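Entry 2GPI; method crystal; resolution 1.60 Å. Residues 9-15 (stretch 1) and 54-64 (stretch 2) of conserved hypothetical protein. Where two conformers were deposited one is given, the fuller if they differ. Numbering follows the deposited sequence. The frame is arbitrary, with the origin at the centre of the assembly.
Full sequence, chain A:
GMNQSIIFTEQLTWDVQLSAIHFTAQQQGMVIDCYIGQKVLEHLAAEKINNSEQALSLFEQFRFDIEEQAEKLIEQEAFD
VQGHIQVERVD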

ATOM      1  N   THR A   9       4.171   8.801  -2.831  1.00 11.70           N
ATOM      2  CA  THR A   9       4.058   9.637  -4.006  1.00 11.91           C
ATOM      3  C   THR A   9       2.756   9.495  -4.800  1.00 13.12           C
ATOM      4  O   THR A   9       2.584  10.160  -5.847  1.00 12.82           O
ATOM      5  CB  THR A   9       5.287   9.399  -4.903  1.00 13.17           C
ATOM      6  OG1 THR A   9       5.421   7.998  -5.200  1.00 14.22           O
ATOM      7  CG2 THR A   9       6.574   9.923  -4.253  1.00  9.66           C
ATOM      8  N   GLU A  10       1.831   8.663  -4.301  1.00 11.86           N
ATOM      9  CA  GLU A  10       0.447   8.655  -4.779  1.00 12.73           C
ATOM     10  C   GLU A  10       0.273   8.280  -6.254  1.00 14.28           C
ATOM     11  O   GLU A  10      -0.628   8.785  -6.929  1.00 14.26           O
ATOM     12  CB  GLU A  10      -0.245   9.993  -4.470  1.00 14.41           C
ATOM     13  CG  GLU A  10      -0.239  10.346  -2.966  1.00 17.73           C
ATOM     14  CD  GLU A  10      -0.701   9.201  -2.063  1.00 21.28           C
ATOM     15  OE1 GLU A  10      -1.874   8.765  -2.160  1.00 16.83           O
ATOM     16  OE2 GLU A  10       0.121   8.742  -1.210  1.00 20.57           O
ATOM     17  N   GLN A  11       1.151   7.397  -6.733  1.00 15.26           N
ATOM     18  CA  GLN A  11       0.937   6.722  -8.003  0.50 14.59           C
ATOM     19  C   GLN A  11       0.140   5.474  -7.633  1.00 15.64           C
ATOM     20  O   GLN A  11       0.673   4.518  -7.088  1.00 17.84           O
ATOM     21  CB  GLN A  11       2.291   6.453  -8.692  0.50 11.39           C
ATOM     22  CG  GLN A  11       3.069   7.728  -8.998  0.50 15.69           C
ATOM     23  CD  GLN A  11       4.415   7.479  -9.652  0.50 15.50           C
ATOM     24  OE1 GLN A  11       4.711   6.373 -10.092  0.50 24.47           O
ATOM     25  NE2 GLN A  11       5.236   8.526  -9.731  0.50 24.65           N
ATOM     26  N   LEU A  12      -1.179   5.571  -7.803  0.50 12.69           N
ATOM     27  CA  LEU A  12      -2.130   4.548  -7.340  0.50  9.81           C
ATOM     28  C   LEU A  12      -2.703   3.877  -8.560  0.50 13.56           C
ATOM     29  O   LEU A  12      -3.284   4.547  -9.421  0.50 11.36           O
ATOM     30  CB  LEU A  12      -3.231   5.163  -6.477  0.50 10.93           C
ATOM     31  CG  LEU A  12      -2.719   6.078  -5.345  0.50  6.47           C
ATOM     32  CD1 LEU A  12      -3.877   6.870  -4.704  0.50 11.21           C
ATOM     33  CD2 LEU A  12      -1.876   5.353  -4.329  0.50  8.40           C
ATOM     34  N   THR A  13      -2.486   2.568  -8.649  1.00 12.60           N
ATOM     35  CA  THR A  13      -2.965   1.739  -9.794  1.00 13.47           C
ATOM     36  C   THR A  13      -3.463   0.373  -9.283  1.00 12.59           C
ATOM     37  O   THR A  13      -3.155  -0.058  -8.186  1.00 15.82           O
ATOM     38  CB  THR A  13      -1.842   1.583 -10.833  1.00 16.85           C
ATOM     39  OG1 THR A  13      -0.715   0.907 -10.242  1.00 17.53           O
ATOM     40  CG2 THR A  13      -1.415   2.944 -11.354  1.00 19.48           C
ATOM     41  N   TRP A  14      -4.248  -0.303 -10.118  1.00 14.89           N
ATOM     42  CA  TRP A  14      -4.567  -1.713  -9.944  1.00 13.90           C
ATOM     43  C   TRP A  14      -3.586  -2.613 -10.704  1.00 13.88           C
ATOM     44  O   TRP A  14      -3.297  -2.409 -11.918  1.00 16.09           O
ATOM     45  CB  TRP A  14      -6.006  -2.012 -10.389  1.00 14.56           C
ATOM     46  CG  TRP A  14      -6.485  -3.406  -9.975  1.00 15.49           C
ATOM     47  CD1 TRP A  14      -6.539  -4.523 -10.763  1.00 22.42           C
ATOM     48  CD2 TRP A  14      -6.931  -3.819  -8.670  1.00 13.60           C
ATOM     49  NE1 TRP A  14      -7.007  -5.583 -10.041  1.00 19.28           N
ATOM     50  CE2 TRP A  14      -7.265  -5.193  -8.759  1.00 18.12           C
ATOM     51  CE3 TRP A  14      -7.130  -3.168  -7.458  1.00 17.45           C
ATOM     52  CZ2 TRP A  14      -7.755  -5.923  -7.663  1.00 14.69           C
ATOM     53  CZ3 TRP A  14      -7.642  -3.891  -6.360  1.00 19.00           C
ATOM     54  CH2 TRP A  14      -7.909  -5.260  -6.470  1.00 19.64           C
ATOM     55  N   ASP A  15      -3.101  -3.621 -10.015  1.00 14.03           N
ATOM     56  CA  ASP A  15      -2.218  -4.609 -10.583  1.00 16.29           C
ATOM     57  C   ASP A  15      -3.016  -5.903 -10.767  1.00 16.55           C
ATOM     58  O   ASP A  15      -3.356  -6.598  -9.791  1.00 15.31           O
ATOM     59  CB  ASP A  15      -1.006  -4.766  -9.651  1.00 17.79           C
ATOM     60  CG  ASP A  15      -0.004  -5.809 -10.131  1.00 22.72           C
ATOM     61  OD1 ASP A  15      -0.338  -6.733 -10.895  1.00 22.61           O
ATOM     62  OD2 ASP A  15       1.161  -5.680  -9.696  1.00 25.82           O
ATOM     63  N   GLN A  54     -14.056   1.728  -7.437  1.00 12.12           N
ATOM     64  CA  GLN A  54     -14.370   1.417  -6.046  1.00 14.22           C
ATOM     65  C   GLN A  54     -13.116   1.030  -5.262  1.00 13.84           C
ATOM     66  O   GLN A  54     -12.898   1.477  -4.126  1.00 13.89           O
ATOM     67  CB  GLN A  54     -15.418   0.295  -6.029  1.00 14.90           C
ATOM     68  CG  GLN A  54     -15.810  -0.119  -4.641  1.00 15.82           C
ATOM     69  CD  GLN A  54     -16.418  -1.526  -4.638  1.00 17.43           C
ATOM     70  OE1 GLN A  54     -16.419  -2.217  -5.666  1.00 23.01           O
ATOM     71  NE2 GLN A  54     -16.962  -1.944  -3.474  1.00 23.18           N
ATOM     72  N   ALA A  55     -12.268   0.189  -5.855  1.00 11.56           N
ATOM     73  CA  ALA A  55     -10.992  -0.214  -5.251  1.00 13.15           C
ATOM     74  C   ALA A  55     -10.158   1.003  -4.887  1.00 10.22           C
ATOM     75  O   ALA A  55      -9.678   1.116  -3.756  1.00 13.01           O
ATOM     76  CB  ALA A  55     -10.172  -1.221  -6.144  1.00 13.73           C
ATOM     77  N   LEU A  56     -10.018   1.931  -5.839  1.00 11.87           N
ATOM     78  CA  LEU A  56      -9.212   3.133  -5.616  1.00 12.85           C
ATOM     79  C   LEU A  56      -9.891   4.008  -4.553  1.00 13.44           C
ATOM     80  O   LEU A  56      -9.240   4.567  -3.677  1.00 12.86           O
ATOM     81  CB  LEU A  56      -9.033   3.922  -6.903  1.00 15.13           C
ATOM     82  CG  LEU A  56      -8.418   5.301  -6.691  1.00 20.61           C
ATOM     83  CD1 LEU A  56      -7.042   5.122  -6.100  1.00 22.84           C
ATOM     84  CD2 LEU A  56      -8.333   6.112  -8.010  1.00 21.69           C
ATOM     85  N   SER A  57     -11.211   4.095  -4.589  1.00 13.32           N
ATOM     86  CA  SER A  57     -11.955   4.873  -3.594  1.00 13.21           C
ATOM     87  C   SER A  57     -11.751   4.328  -2.176  1.00 12.02           C
ATOM     88  O   SER A  57     -11.585   5.092  -1.215  1.00 15.92           O
ATOM     89  CB  SER A  57     -13.442   4.944  -3.949  1.00 16.78           C
ATOM     90  OG  SER A  57     -14.156   5.686  -2.970  1.00 21.67           O
ATOM     91  N   LEU A  58     -11.717   3.016  -2.042  1.00 12.07           N
ATOM     92  CA  LEU A  58     -11.472   2.386  -0.739  1.00 14.11           C
ATOM     93  C   LEU A  58     -10.040   2.645  -0.249  1.00 15.29           C
ATOM     94  O   LEU A  58      -9.834   2.958   0.943  1.00 13.16           O
ATOM     95  CB  LEU A  58     -11.827   0.897  -0.767  1.00 14.71           C
ATOM     96  CG  LEU A  58     -13.336   0.567  -0.926  1.00 15.02           C
ATOM     97  CD1 LEU A  58     -13.508  -0.938  -1.103  1.00 19.07           C
ATOM     98  CD2 LEU A  58     -14.176   1.137   0.237  1.00 17.83           C
ATOM     99  N   PHE A  59      -9.056   2.525  -1.135  1.00 13.83           N
ATOM    100  CA  PHE A  59      -7.695   2.927  -0.787  1.00 13.36           C
ATOM    101  C   PHE A  59      -7.672   4.371  -0.242  1.00 13.28           C
ATOM    102  O   PHE A  59      -7.085   4.667   0.836  1.00 12.99           O
ATOM    103  CB  PHE A  59      -6.719   2.761  -1.958  1.00 13.23           C
ATOM    104  CG  PHE A  59      -5.338   3.222  -1.621  1.00 12.85           C
ATOM    105  CD1 PHE A  59      -5.001   4.568  -1.722  1.00 13.91           C
ATOM    106  CD2 PHE A  59      -4.382   2.327  -1.094  1.00 13.90           C
ATOM    107  CE1 PHE A  59      -3.731   5.041  -1.352  1.00 16.98           C
ATOM    108  CE2 PHE A  59      -3.103   2.836  -0.728  1.00 16.29           C
ATOM    109  CZ  PHE A  59      -2.793   4.149  -0.869  1.00 17.00           C
ATOM    110  N   GLU A  60      -8.308   5.271  -0.998  1.00 12.40           N
ATOM    111  CA  GLU A  60      -8.333   6.690  -0.575  1.00 14.09           C
ATOM    112  C   GLU A  60      -8.999   6.869   0.783  1.00 15.59           C
ATOM    113  O   GLU A  60      -8.503   7.658   1.635  1.00 14.72           O
ATOM    114  CB  GLU A  60      -8.999   7.519  -1.659  1.00 14.34           C
ATOM    115  CG  GLU A  60      -8.158   7.663  -2.855  1.00 17.13           C
ATOM    116  CD  GLU A  60      -6.889   8.500  -2.624  1.00 23.90           C
ATOM    117  OE1 GLU A  60      -6.716   9.130  -1.552  1.00 39.85           O
ATOM    118  OE2 GLU A  60      -6.078   8.531  -3.537  1.00 26.26           O
ATOM    119  N   GLN A  61     -10.082   6.139   1.023  1.00 15.30           N
ATOM    120  CA  GLN A  61     -10.793   6.198   2.317  1.00 15.88           C
ATOM    121  C   GLN A  61      -9.877   5.842   3.490  1.00 14.67           C
ATOM    122  O   GLN A  61      -9.987   6.422   4.561  1.00 18.49           O
ATOM    123  CB  GLN A  61     -12.021   5.303   2.298  1.00 19.61           C
ATOM    124  CG  GLN A  61     -12.824   5.321   3.564  1.00 28.24           C
ATOM    125  CD  GLN A  61     -14.151   4.590   3.388  1.00 28.67           C
ATOM    126  OE1 GLN A  61     -14.592   4.335   2.241  1.00 28.37           O
ATOM    127  NE2 GLN A  61     -14.800   4.258   4.517  1.00 40.48           N
ATOM    128  N   PHE A  62      -8.968   4.895   3.279  1.00 12.10           N
ATOM    129  CA  PHE A  62      -8.102   4.403   4.307  1.00 11.34           C
ATOM    130  C   PHE A  62      -6.616   4.750   4.008  1.00 11.56           C
ATOM    131  O   PHE A  62      -5.695   4.119   4.577  1.00 12.06           O
ATOM    132  CB  PHE A  62      -8.281   2.893   4.464  1.00 13.55           C
ATOM    133  CG  PHE A  62      -9.652   2.511   4.958  1.00 14.35           C
ATOM    134  CD1 PHE A  62      -9.897   2.473   6.303  1.00 19.71           C
ATOM    135  CD2 PHE A  62     -10.661   2.150   4.081  1.00 14.85           C
ATOM    136  CE1 PHE A  62     -11.134   2.137   6.806  1.00 20.02           C
ATOM    137  CE2 PHE A  62     -11.926   1.855   4.582  1.00 15.79           C
ATOM    138  CZ  PHE A  62     -12.138   1.834   5.952  1.00 15.11           C
ATOM    139  N   ARG A  63      -6.387   5.740   3.158  1.00 12.88           N
ATOM    140  CA  ARG A  63      -5.035   6.015   2.659  1.00 11.92           C
ATOM    141  C   ARG A  63      -4.020   6.151   3.793  1.00 10.79           C
ATOM    142  O   ARG A  63      -2.924   5.568   3.756  1.00 11.18           O
ATOM    143  CB  ARG A  63      -4.993   7.331   1.832  1.00 11.09           C
ATOM    144  CG  ARG A  63      -3.612   7.832   1.525  1.00 10.39           C
ATOM    145  CD  ARG A  63      -3.640   9.106   0.781  1.00 14.29           C
ATOM    146  NE  ARG A  63      -2.303   9.718   0.801  1.00 14.57           N
ATOM    147  CZ  ARG A  63      -2.033  10.945   0.355  1.00 17.31           C
ATOM    148  NH1 ARG A  63      -2.996  11.671  -0.163  1.00 15.43           N
ATOM    149  NH2 ARG A  63      -0.783  11.403   0.398  1.00 19.23           N
ATOM    150  N   PHE A  64      -4.337   6.983   4.775  1.00 11.07           N
ATOM    151  CA  PHE A  64      -3.342   7.281   5.815  1.00 11.82           C
ATOM    152  C   PHE A  64      -3.099   6.095   6.763  1.00 14.40           C
ATOM    153  O   PHE A  64      -1.982   5.887   7.209  1.00 13.93           O
ATOM    154  CB  PHE A  64      -3.654   8.598   6.538  1.00 11.81           C
ATOM    155  CG  PHE A  64      -3.476   9.770   5.618  1.00 10.79           C
ATOM    156  CD1 PHE A  64      -2.221  10.365   5.517  1.00 14.03           C
ATOM    157  CD2 PHE A  64      -4.494  10.185   4.781  1.00 14.06           C
ATOM    158  CE1 PHE A  64      -1.982  11.389   4.608  1.00 14.43           C
ATOM    159  CE2 PHE A  64      -4.268  11.232   3.843  1.00 12.24           C
ATOM    160  CZ  PHE A  64      -3.009  11.820   3.766  1.00 13.37           C
TER
HETATM  161  O   HOH W   1      -3.973  10.055  -3.168  1.00 18.78           O

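The contact between residues 9-15 and residues 54-64, a helix to Gln61 followed after Phe62 by the start of a second, is a small side-chain packing, apolar along most of its length and charged at one end, with no direct hydrogen bond crossing it and 308 Å² of surface buried over both sides. Alternate residues of the first stretch, Glu10, Leu12 and Trp14, supply all of its contacts, whereas Thr9 and Thr13 direct their CA-to-CB bonds away from the second stretch.

Leu12 is the centre of the apolar part. Its CA-to-CB bond points toward the second stretch, and it has the largest covered area of any residue here, 82 Å². Leu12 CB lies 3.8 Å from Leu56 CD1, and Leu12 CD2 approaches Phe59 CE1 to 3.5 Å, so that the leucine reaches two residues that lie three apart in sequence and therefore close together on one side of the helix. The backbone hydrogen bonds from Phe59 N to Ala55 O (3.0 Å) and from Glu60 N to Leu56 O (2.9 Å) hold this surface in regular helical form. Leu12 CD1 also comes within 3.0 Å of Glu60 OE2, a tight approach of a methyl group to a carboxylate oxygen.

In the short strand 13-15, Trp14 extends the apolar contact toward the beginning of the second stretch. Its CA-to-CB bond points sideways, but with chi1 in the t rotamer the end of the indole comes nearer, and Trp14 CZ3 packs 3.7 Å from Ala55 CB. The methyl group of this buried alanine meets the ring obliquely.

At the other end, Glu10, with chi1 and chi2 both m, brings its carboxylate to Arg63. Glu10 OE1 and Arg63 NE form a salt bridge at 3.1 Å, yet the oxygen lies over one face of the guanidinium, well out of its plane. No N-H points at it, so the attraction is one of charge alone; Arg63 NE finds its hydrogen bond elsewhere in the structure. The same oxygen sits at the edge of the Phe59 ring, near its plane, with Glu10 OE1 4.2 Å from Phe59 CE1.

Glu10 also faces a second carboxylate, its OE1 lying 4.4 Å from Glu60 OE2. This proximity of like charges is eased by water 1, which donates hydrogen bonds to both Glu10 OE1 (2.7 Å) and Glu60 OE2 (2.6 Å). The water thus joins the two acidic side chains through an indirect polar link, while Arg63 provides positive charge beside Glu10.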